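Long-range contacts in DMATS type aromatic prenyltransferase (Streptomyces coelicolor, PDB 6ZS0), which probably transfers a dimethylallyl group to carbon 5 of the tryptophan indole ring, as an ABBA-barrel aromatic prenyltransferase: residues Leu120-Pro125 with Arg167-Arg172; Ser8-Gln13 with Leu343-Tyr348; Asp250-Gln255 with Pro276-Val281. One frame throughout, in Å; residues are numbered along the deposited sequence.

How the contacts relate
All three contacts tie the peripheral parts of an ABBA barrel together, and each is only partly buried. Contact 1, whose centre lies about 21 Å from that of the chain against about 15 Å for the others, joins two outer helices through a charged network above a small apolar patch. Contacts 2 and 3 reach the barrel sheet, with centres about 22 Å apart. Contact 2 fixes the N-terminal helix to the exit of the last strand and none of its touching residues is exposed; it relies on a neutral amide-serine pair. Contact 3 joins the loop entering strand 254-260 to the one leaving its neighbour 270-275, combining an ion pair with backbone and water-mediated bonds.

Contact 1. Residues Leu120-Pro125 with Arg167-Arg172; sequences LDLFLP and REALRR
Helix 120-123 and helix 162-175 pack on the outside of the ABBA barrel, with a small apolar patch on one side and a charged network on the other. On the buried side Ala169 CB lies in the ring plane of Phe123, at the edge, 4.0 Å from Phe123 CE1, and Leu191 of strand 191-195 beneath them touches both residues. Leu122 bridges the two regions. Its CD1 comes within 4.0 Å of Glu168 CG, while its CG lies over one face of the Arg172 guanidinium, 3.7 Å from CZ. Toward solvent, exposed Asp121 and partly exposed Arg172 meet tip to tip. Arg172 NH1 donates to Asp121 OD1 at 2.8 Å, and NH2 to OD2 at 2.9 Å, both on syn lone pairs with the planes only 13° apart. NH1 also bonds the carbonyl oxygen of Glu118. At another edge of the same guanidinium, Arg172 NE reaches the anti lone pair of Glu168 OE2 at 2.9 Å, and Arg171 grips the same carboxylate side-on from above its plane. Five N-H bonds, each in the plane of its guanidinium, bind two carboxylates to two guanidiniums, which fixes the rotation of Arg172 and would probably keep both acids ionised.

Contact 2. Residues Ser8-Gln13 with Leu343-Tyr348; sequences SFTGGQ and LSSEAY
Gln13 carries the polar core of the contact between the N-terminal helix 6-20 and the turn that follows strand 338-344. From CB the chain leaves with CG anti to the carbonyl carbon (chi1 -71°) and runs extended beyond it, so that the amide is carried out to Ser345. CD stands 3.6 Å from Ser345 OG, and the two amide branches then divide the work. OE1 accepts the hydroxyl of Ser345 OG at 2.6 Å, a short bond on a lone pair in the carbonyl plane. NE2 donates to Ser345 O at 2.9 Å, nearly in its own amide plane with an N-H...O angle of 162°, and its other bond goes to the carbonyl oxygen of Leu312. One side chain thus holds both the hydroxyl and the backbone carbonyl of a single residue, which fixes the amide's rotation. A leucine here would lack both amide atoms and so both bonds to Ser345, and would probably loosen the turn from the helix.

One helical turn earlier, Phe9 points its ring at the same turn, with CG anti to the backbone N (chi1 179°). CE1 meets Ser345 O at the ring edge, 3.5 Å away, and CD1 rests 3.7 Å from Ala347 CB. Thr10 adds its methyl, CG2, 3.7 Å from Ser345 OG, while its hydroxyl bonds the carbonyl oxygen of Leu6 within the helix.

The helix lies against the closing seam of the barrel: Leu343 of the last strand pairs through its backbone with Phe66 of the first strand 64-70, Thr10 and Gln13 touch Val64 and Phe66 of that strand, respectively, and helix 303-312 covers Leu343.

Contact 3. Residues Asp250-Gln255 with Pro276-Val281; sequences DGRPAQ and PVRDYV
In the ABBA barrel, strands 254-260 and 270-275 are antiparallel neighbours, and here the loop leading into the first meets the short 3-10 turn leaving the second. Arg252 and Asp279 carry the contact. Arg252 takes the crowded first torsion, with CG between the backbone N and the carbonyl carbon (chi1 82°), runs extended through chi2 and bends at chi3 (69°), which curls the guanidinium back toward Asp279. Asp279, with CG beside its own backbone N, answers with both oxygens. OD2 is gripped twice by the same residue: Arg252 N reaches its anti lone pair at 2.9 Å, and Arg252 NE comes from above the carboxylate plane, also at 2.9 Å. OD1 offers its syn lone pair to Arg252 NH1 at 2.9 Å, completing a side-on pair whose two planes are turned 44° apart. Asp59 takes NH2, a second negative charge that probably offsets the close approach of Arg278, whose NE lies 3.7 Å from Arg252 NH1. The aliphatic part of Arg252 runs past the Pro276 ring, CG being 3.5 Å from Pro276 CB.

Gly251 passes so near that any CB there would strike Asp279 CB and crowd the Tyr280 hydroxyl. Tyr280, its CG anti to the carbonyl carbon, lays one ring face over Asp279 CB, while the Asp250 carboxylate slides along the ring edge. Tyr280 OH accepts from Gly251 N at 2.8 Å. A water sits in the ring plane 2.8 Å from Tyr280 OH and donates to Arg252 O at 2.7 Å.

Contact 1. Residues Leu120-Pro125 with Arg167-Arg172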
loop_
_atom_site.group_PDB
_atom_site.type_symbol
_atom_site.label_atom_id
_atom_site.label_comp_id
_atom_site.label_asym_id
_atom_site.label_seq_id
_atom_site.Cartn_x
_atom_site.Cartn_y
_atom_site.Cartn_z
ATOM N N LEU A 120 9.041 -9.063 -16.511
ATOM C CA LEU A 120 8.528 -10.330 -15.913
ATOM C C LEU A 120 9.643 -11.349 -15.667
ATOM O O LEU A 120 9.554 -12.080 -14.672
ATOM C CB LEU A 120 7.440 -10.922 -16.811
ATOM C CG LEU A 120 6.127 -10.148 -16.837
ATOM C CD1 LEU A 120 5.103 -10.907 -17.635
ATOM C CD2 LEU A 120 5.607 -9.860 -15.431
ATOM N N ASP A 121 10.645 -11.446 -16.536
ATOM C CA ASP A 121 11.735 -12.425 -16.310
ATOM C C ASP A 121 12.512 -12.057 -15.042
ATOM O O ASP A 121 12.999 -12.992 -14.361
ATOM C CB ASP A 121 12.688 -12.539 -17.486
ATOM C CG ASP A 121 13.316 -11.222 -17.835
ATOM O OD1 ASP A 121 12.554 -10.309 -18.183
ATOM O OD2 ASP A 121 14.540 -11.112 -17.719
ATOM N N LEU A 122 12.635 -10.764 -14.723
ATOM C CA LEU A 122 13.359 -10.314 -13.509
ATOM C C LEU A 122 12.553 -10.701 -12.271
ATOM O O LEU A 122 13.170 -11.104 -11.266
ATOM C CB LEU A 122 13.557 -8.802 -13.515
ATOM C CG LEU A 122 14.478 -8.229 -14.589
ATOM C CD1 LEU A 122 14.355 -6.727 -14.614
ATOM C CD2 LEU A 122 15.921 -8.638 -14.351
ATOM N N PHE A 123 11.220 -10.545 -12.316
ATOM C CA PHE A 123 10.380 -10.526 -11.095
ATOM C C PHE A 123 9.559 -11.802 -10.918
ATOM O O PHE A 123 9.099 -12.023 -9.782
ATOM C CB PHE A 123 9.541 -9.253 -11.068
ATOM C CG PHE A 123 10.337 -8.006 -10.803
ATOM C CD1 PHE A 123 10.603 -7.092 -11.821
ATOM C CD2 PHE A 123 10.843 -7.746 -9.537
ATOM C CE1 PHE A 123 11.350 -5.946 -11.577
ATOM C CE2 PHE A 123 11.552 -6.587 -9.297
ATOM C CZ PHE A 123 11.821 -5.700 -10.319
ATOM N N LEU A 124 9.405 -12.632 -11.959
ATOM C CA LEU A 124 8.661 -13.921 -11.878
ATOM C C LEU A 124 9.537 -15.066 -12.387
ATOM O O LEU A 124 9.220 -15.717 -13.387
ATOM C CB LEU A 124 7.367 -13.793 -12.688
ATOM C CG LEU A 124 6.348 -12.777 -12.147
ATOM C CD1 LEU A 124 5.101 -12.775 -13.012
ATOM C CD2 LEU A 124 5.970 -13.034 -10.695
ATOM N N PRO A 125 10.685 -15.322 -11.736
ATOM C CA PRO A 125 11.509 -16.476 -12.079
ATOM C C PRO A 125 10.968 -17.754 -11.444
ATOM O O PRO A 125 10.054 -17.713 -10.626
ATOM C CB PRO A 125 12.855 -16.110 -11.451
ATOM C CG PRO A 125 12.449 -15.354 -10.174
ATOM C CD PRO A 125 11.265 -14.522 -10.639
ATOM N N ARG A 167 18.218 -1.790 -10.518
ATOM C CA ARG A 167 19.004 -1.047 -11.526
ATOM C C ARG A 167 18.593 -1.516 -12.927
ATOM O O ARG A 167 18.340 -0.673 -13.769
ATOM C CB ARG A 167 20.500 -1.213 -11.270
ATOM C CG ARG A 167 21.366 -0.594 -12.357
ATOM C CD ARG A 167 22.821 -0.934 -12.173
ATOM N NE ARG A 167 23.378 -0.432 -10.922
ATOM C CZ ARG A 167 23.784 0.825 -10.708
ATOM N NH1 ARG A 167 24.316 1.155 -9.542
ATOM N NH2 ARG A 167 23.656 1.751 -11.642
ATOM N N GLU A 168 18.499 -2.828 -13.160
ATOM C CA GLU A 168 18.158 -3.387 -14.486
ATOM C C GLU A 168 16.715 -3.023 -14.827
ATOM O O GLU A 168 16.455 -2.642 -15.969
ATOM C CB GLU A 168 18.362 -4.902 -14.525
ATOM C CG GLU A 168 17.940 -5.540 -15.839
ATOM C CD GLU A 168 18.659 -5.058 -17.098
ATOM O OE1 GLU A 168 19.642 -4.276 -16.984
ATOM O OE2 GLU A 168 18.236 -5.473 -18.186
ATOM N N ALA A 169 15.788 -3.109 -13.866
ATOM C CA ALA A 169 14.376 -2.729 -14.124
ATOM C C ALA A 169 14.298 -1.284 -14.628
ATOM O O ALA A 169 13.611 -1.026 -15.640
ATOM C CB ALA A 169 13.539 -2.922 -12.883
ATOM N N LEU A 170 14.985 -0.366 -13.958
ATOM C CA LEU A 170 14.874 1.080 -14.274
ATOM C C LEU A 170 15.448 1.312 -15.673
ATOM O O LEU A 170 14.808 2.014 -16.463
ATOM C CB LEU A 170 15.594 1.895 -13.207
ATOM C CG LEU A 170 14.880 1.940 -11.858
ATOM C CD1 LEU A 170 15.783 2.566 -10.803
ATOM C CD2 LEU A 170 13.564 2.702 -11.967
ATOM N N ARG A 171 16.573 0.671 -15.975
ATOM C CA ARG A 171 17.202 0.746 -17.319
ATOM C C ARG A 171 16.200 0.299 -18.387
ATOM O O ARG A 171 16.009 1.024 -19.375
ATOM C CB ARG A 171 18.468 -0.108 -17.373
ATOM C CG ARG A 171 19.247 0.064 -18.665
ATOM C CD ARG A 171 20.152 -1.103 -18.961
ATOM N NE ARG A 171 19.462 -2.358 -19.214
ATOM C CZ ARG A 171 18.808 -2.669 -20.332
ATOM N NH1 ARG A 171 18.713 -1.809 -21.331
ATOM N NH2 ARG A 171 18.236 -3.853 -20.448
ATOM N N ARG A 172 15.589 -0.861 -18.211
ATOM C CA ARG A 172 14.639 -1.408 -19.198
ATOM C C ARG A 172 13.447 -0.455 -19.360
ATOM O O ARG A 172 12.842 -0.478 -20.436
ATOM C CB ARG A 172 14.159 -2.794 -18.784
ATOM C CG ARG A 172 15.248 -3.854 -18.717
ATOM C CD ARG A 172 14.572 -5.147 -18.374
ATOM N NE ARG A 172 15.456 -6.295 -18.254
ATOM C CZ ARG A 172 15.026 -7.548 -18.153
ATOM N NH1 ARG A 172 13.728 -7.814 -18.186
ATOM N NH2 ARG A 172 15.895 -8.544 -18.059
#

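Contact 2. Residues Ser8-Gln13 with Leu343-Tyr348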
loop_
_atom_site.group_PDB
_atom_site.type_symbol
_atom_site.label_atom_id
_atom_site.label_comp_id
_atom_site.label_asym_id
_atom_site.label_seq_id
_atom_site.Cartn_x
_atom_site.Cartn_y
_atom_site.Cartn_z
ATOM N N SER A 8 -16.988 -11.706 1.234
ATOM C CA SER A 8 -18.144 -10.976 1.797
ATOM C C SER A 8 -17.623 -9.932 2.777
ATOM O O SER A 8 -18.137 -8.797 2.795
ATOM C CB SER A 8 -19.161 -11.888 2.420
ATOM O OG SER A 8 -18.707 -12.463 3.636
ATOM N N PHE A 9 -16.618 -10.276 3.574
ATOM C CA PHE A 9 -16.120 -9.400 4.649
ATOM C C PHE A 9 -15.358 -8.221 4.034
ATOM O O PHE A 9 -15.661 -7.053 4.367
ATOM C CB PHE A 9 -15.258 -10.188 5.634
ATOM C CG PHE A 9 -14.703 -9.347 6.749
ATOM C CD1 PHE A 9 -13.460 -8.748 6.640
ATOM C CD2 PHE A 9 -15.419 -9.165 7.920
ATOM C CE1 PHE A 9 -12.942 -7.981 7.677
ATOM C CE2 PHE A 9 -14.892 -8.405 8.954
ATOM C CZ PHE A 9 -13.659 -7.814 8.834
ATOM N N THR A 10 -14.398 -8.483 3.158
ATOM C CA THR A 10 -13.566 -7.398 2.550
ATOM C C THR A 10 -14.429 -6.600 1.580
ATOM O O THR A 10 -14.192 -5.402 1.438
ATOM C CB THR A 10 -12.290 -7.932 1.900
ATOM O OG1 THR A 10 -12.593 -8.781 0.783
ATOM C CG2 THR A 10 -11.398 -8.639 2.900
ATOM N N GLY A 11 -15.413 -7.239 0.985
ATOM C CA GLY A 11 -16.378 -6.575 0.080
ATOM C C GLY A 11 -17.245 -5.605 0.825
ATOM O O GLY A 11 -17.449 -4.477 0.329
ATOM N N GLY A 12 -17.736 -5.995 1.998
ATOM C CA GLY A 12 -18.502 -5.126 2.886
ATOM C C GLY A 12 -17.670 -3.924 3.270
ATOM O O GLY A 12 -18.174 -2.795 3.227
ATOM N N GLN A 13 -16.392 -4.140 3.590
ATOM C CA GLN A 13 -15.476 -3.040 3.941
ATOM C C GLN A 13 -15.304 -2.123 2.733
ATOM O O GLN A 13 -15.323 -0.919 2.916
ATOM C CB GLN A 13 -14.143 -3.590 4.440
ATOM C CG GLN A 13 -14.249 -4.234 5.816
ATOM C CD GLN A 13 -12.954 -4.844 6.269
ATOM O OE1 GLN A 13 -12.235 -5.474 5.488
ATOM N NE2 GLN A 13 -12.605 -4.569 7.521
ATOM N N LEU A 343 -5.134 1.345 5.882
ATOM C CA LEU A 343 -6.165 0.816 6.797
ATOM C C LEU A 343 -6.233 -0.705 6.692
ATOM O O LEU A 343 -6.466 -1.242 5.580
ATOM C CB LEU A 343 -7.511 1.456 6.469
ATOM C CG LEU A 343 -7.502 2.987 6.482
ATOM C CD1 LEU A 343 -8.843 3.561 6.017
ATOM C CD2 LEU A 343 -7.114 3.538 7.838
ATOM N N SER A 344 -6.073 -1.357 7.830
ATOM C CA SER A 344 -6.029 -2.821 7.951
ATOM C C SER A 344 -7.443 -3.393 7.839
ATOM O O SER A 344 -8.340 -2.897 8.506
ATOM C CB SER A 344 -5.384 -3.204 9.272
ATOM O OG SER A 344 -4.018 -2.781 9.309
ATOM N N SER A 345 -7.632 -4.462 7.081
ATOM C CA SER A 345 -8.930 -5.161 7.001
ATOM C C SER A 345 -9.223 -5.920 8.305
ATOM O O SER A 345 -10.349 -5.915 8.762
ATOM C CB SER A 345 -8.963 -6.051 5.788
ATOM O OG SER A 345 -10.066 -6.932 5.866
ATOM N N GLU A 346 -8.232 -6.584 8.883
ATOM C CA GLU A 346 -8.353 -7.345 10.162
ATOM C C GLU A 346 -9.455 -8.408 10.036
ATOM O O GLU A 346 -10.172 -8.663 11.002
ATOM C CB GLU A 346 -8.480 -6.344 11.321
ATOM C CG GLU A 346 -7.179 -5.553 11.499
ATOM C CD GLU A 346 -6.927 -4.874 12.829
ATOM O OE1 GLU A 346 -7.739 -5.037 13.728
ATOM O OE2 GLU A 346 -5.902 -4.173 12.943
ATOM N N ALA A 347 -9.496 -9.107 8.911
ATOM C CA ALA A 347 -10.444 -10.214 8.688
ATOM C C ALA A 347 -10.144 -11.365 9.651
ATOM O O ALA A 347 -11.051 -12.221 9.824
ATOM C CB ALA A 347 -10.369 -10.695 7.264
ATOM N N TYR A 348 -8.917 -11.449 10.178
ATOM C CA TYR A 348 -8.474 -12.568 11.044
ATOM C C TYR A 348 -8.176 -12.042 12.443
ATOM O O TYR A 348 -7.499 -12.740 13.193
ATOM C CB TYR A 348 -7.312 -13.277 10.370
ATOM C CG TYR A 348 -7.701 -13.961 9.096
ATOM C CD1 TYR A 348 -8.564 -15.056 9.108
ATOM C CD2 TYR A 348 -7.259 -13.502 7.867
ATOM C CE1 TYR A 348 -8.939 -15.681 7.932
ATOM C CE2 TYR A 348 -7.609 -14.134 6.689
ATOM C CZ TYR A 348 -8.453 -15.234 6.716
ATOM O OH TYR A 348 -8.819 -15.834 5.548
#

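Contact 3. Residues Asp250-Gln255 with Pro276-Val281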
loop_
_atom_site.group_PDB
_atom_site.type_symbol
_atom_site.label_atom_id
_atom_site.label_comp_id
_atom_site.label_asym_id
_atom_site.label_seq_id
_atom_site.Cartn_x
_atom_site.Cartn_y
_atom_site.Cartn_z
ATOM N N ASP A 250 12.261 2.582 16.283
ATOM C CA ASP A 250 12.708 1.304 16.858
ATOM C C ASP A 250 11.695 0.179 16.655
ATOM O O ASP A 250 11.954 -0.877 17.166
ATOM C CB ASP A 250 13.032 1.472 18.331
ATOM C CG ASP A 250 11.918 2.088 19.154
ATOM O OD1 ASP A 250 12.181 2.293 20.366
ATOM O OD2 ASP A 250 10.824 2.285 18.637
ATOM N N GLY A 251 10.674 0.386 15.838
ATOM C CA GLY A 251 9.752 -0.695 15.439
ATOM C C GLY A 251 10.126 -1.235 14.064
ATOM O O GLY A 251 11.325 -1.297 13.726
ATOM N N ARG A 252 9.152 -1.700 13.309
ATOM C CA ARG A 252 9.466 -2.212 11.966
ATOM C C ARG A 252 9.958 -1.038 11.122
ATOM O O ARG A 252 9.707 0.119 11.439
ATOM C CB ARG A 252 8.232 -2.863 11.349
ATOM C CG ARG A 252 7.274 -1.882 10.711
ATOM C CD ARG A 252 5.992 -2.562 10.255
ATOM N NE ARG A 252 5.234 -2.976 11.421
ATOM C CZ ARG A 252 4.180 -3.788 11.401
ATOM N NH1 ARG A 252 3.545 -4.071 12.533
ATOM N NH2 ARG A 252 3.761 -4.294 10.250
ATOM N N PRO A 253 10.697 -1.324 10.039
ATOM C CA PRO A 253 11.340 -0.269 9.263
ATOM C C PRO A 253 10.335 0.687 8.594
ATOM O O PRO A 253 9.226 0.313 8.212
ATOM C CB PRO A 253 12.135 -1.071 8.202
ATOM C CG PRO A 253 12.269 -2.457 8.754
ATOM C CD PRO A 253 10.995 -2.659 9.541
ATOM N N ALA A 254 10.708 1.949 8.499
ATOM C CA ALA A 254 10.062 2.948 7.658
ATOM C C ALA A 254 10.401 2.605 6.206
ATOM O O ALA A 254 11.357 1.852 5.968
ATOM C CB ALA A 254 10.450 4.356 8.018
ATOM N N GLN A 255 9.656 3.166 5.283
ATOM C CA GLN A 255 9.906 2.976 3.838
ATOM C C GLN A 255 9.838 4.320 3.164
ATOM O O GLN A 255 9.113 5.235 3.650
ATOM C CB GLN A 255 8.931 1.976 3.205
ATOM C CG GLN A 255 9.086 0.576 3.762
ATOM C CD GLN A 255 8.200 -0.409 3.040
ATOM O OE1 GLN A 255 7.949 -0.284 1.836
ATOM N NE2 GLN A 255 7.796 -1.441 3.760
ATOM N N PRO A 276 5.260 3.248 9.896
ATOM C CA PRO A 276 4.389 2.200 10.447
ATOM C C PRO A 276 3.849 2.603 11.832
ATOM O O PRO A 276 4.250 2.043 12.862
ATOM C CB PRO A 276 5.311 0.983 10.479
ATOM C CG PRO A 276 6.670 1.561 10.693
ATOM C CD PRO A 276 6.675 2.865 9.923
ATOM N N VAL A 277 2.883 3.518 11.808
ATOM C CA VAL A 277 2.368 4.183 13.043
ATOM C C VAL A 277 1.833 3.129 14.024
ATOM O O VAL A 277 1.906 3.368 15.226
ATOM C CB VAL A 277 1.304 5.235 12.699
ATOM C CG1 VAL A 277 0.108 4.649 12.030
ATOM C CG2 VAL A 277 0.863 6.026 13.924
ATOM N N ARG A 278 1.352 1.973 13.541
ATOM C CA ARG A 278 0.768 0.943 14.440
ATOM C C ARG A 278 1.792 0.466 15.451
ATOM O O ARG A 278 1.388 -0.096 16.476
ATOM C CB ARG A 278 0.160 -0.251 13.684
ATOM C CG ARG A 278 1.123 -1.082 12.849
ATOM C CD ARG A 278 0.410 -2.333 12.367
ATOM N NE ARG A 278 0.146 -3.170 13.529
ATOM C CZ ARG A 278 -0.779 -4.144 13.618
ATOM N NH1 ARG A 278 -0.915 -4.794 14.751
ATOM N NH2 ARG A 278 -1.536 -4.454 12.600
ATOM N N ASP A 279 3.100 0.574 15.158
ATOM C CA ASP A 279 4.171 0.113 16.073
ATOM C C ASP A 279 4.498 1.179 17.122
ATOM O O ASP A 279 5.252 0.866 17.998
ATOM C CB ASP A 279 5.439 -0.240 15.302
ATOM C CG ASP A 279 5.335 -1.501 14.484
ATOM O OD1 ASP A 279 4.290 -2.182 14.565
ATOM O OD2 ASP A 279 6.355 -1.843 13.848
ATOM N N TYR A 280 3.885 2.361 17.061
ATOM C CA TYR A 280 4.359 3.546 17.844
ATOM C C TYR A 280 3.218 4.158 18.654
ATOM O O TYR A 280 3.400 5.282 19.145
ATOM C CB TYR A 280 5.002 4.593 16.914
ATOM C CG TYR A 280 6.191 4.029 16.172
ATOM C CD1 TYR A 280 7.288 3.556 16.851
ATOM C CD2 TYR A 280 6.203 3.943 14.793
ATOM C CE1 TYR A 280 8.360 2.977 16.198
ATOM C CE2 TYR A 280 7.275 3.400 14.109
ATOM C CZ TYR A 280 8.368 2.920 14.813
ATOM O OH TYR A 280 9.422 2.321 14.181
ATOM N N VAL A 281 2.099 3.460 18.792
ATOM C CA VAL A 281 0.904 3.974 19.512
ATOM C C VAL A 281 0.429 2.939 20.525
ATOM O O VAL A 281 0.697 1.761 20.331
ATOM C CB VAL A 281 -0.227 4.290 18.531
ATOM C CG1 VAL A 281 0.146 5.425 17.613
ATOM C CG2 VAL A 281 -0.639 3.059 17.747
HETATM O O HOH W 1 9.775 2.773 11.454
#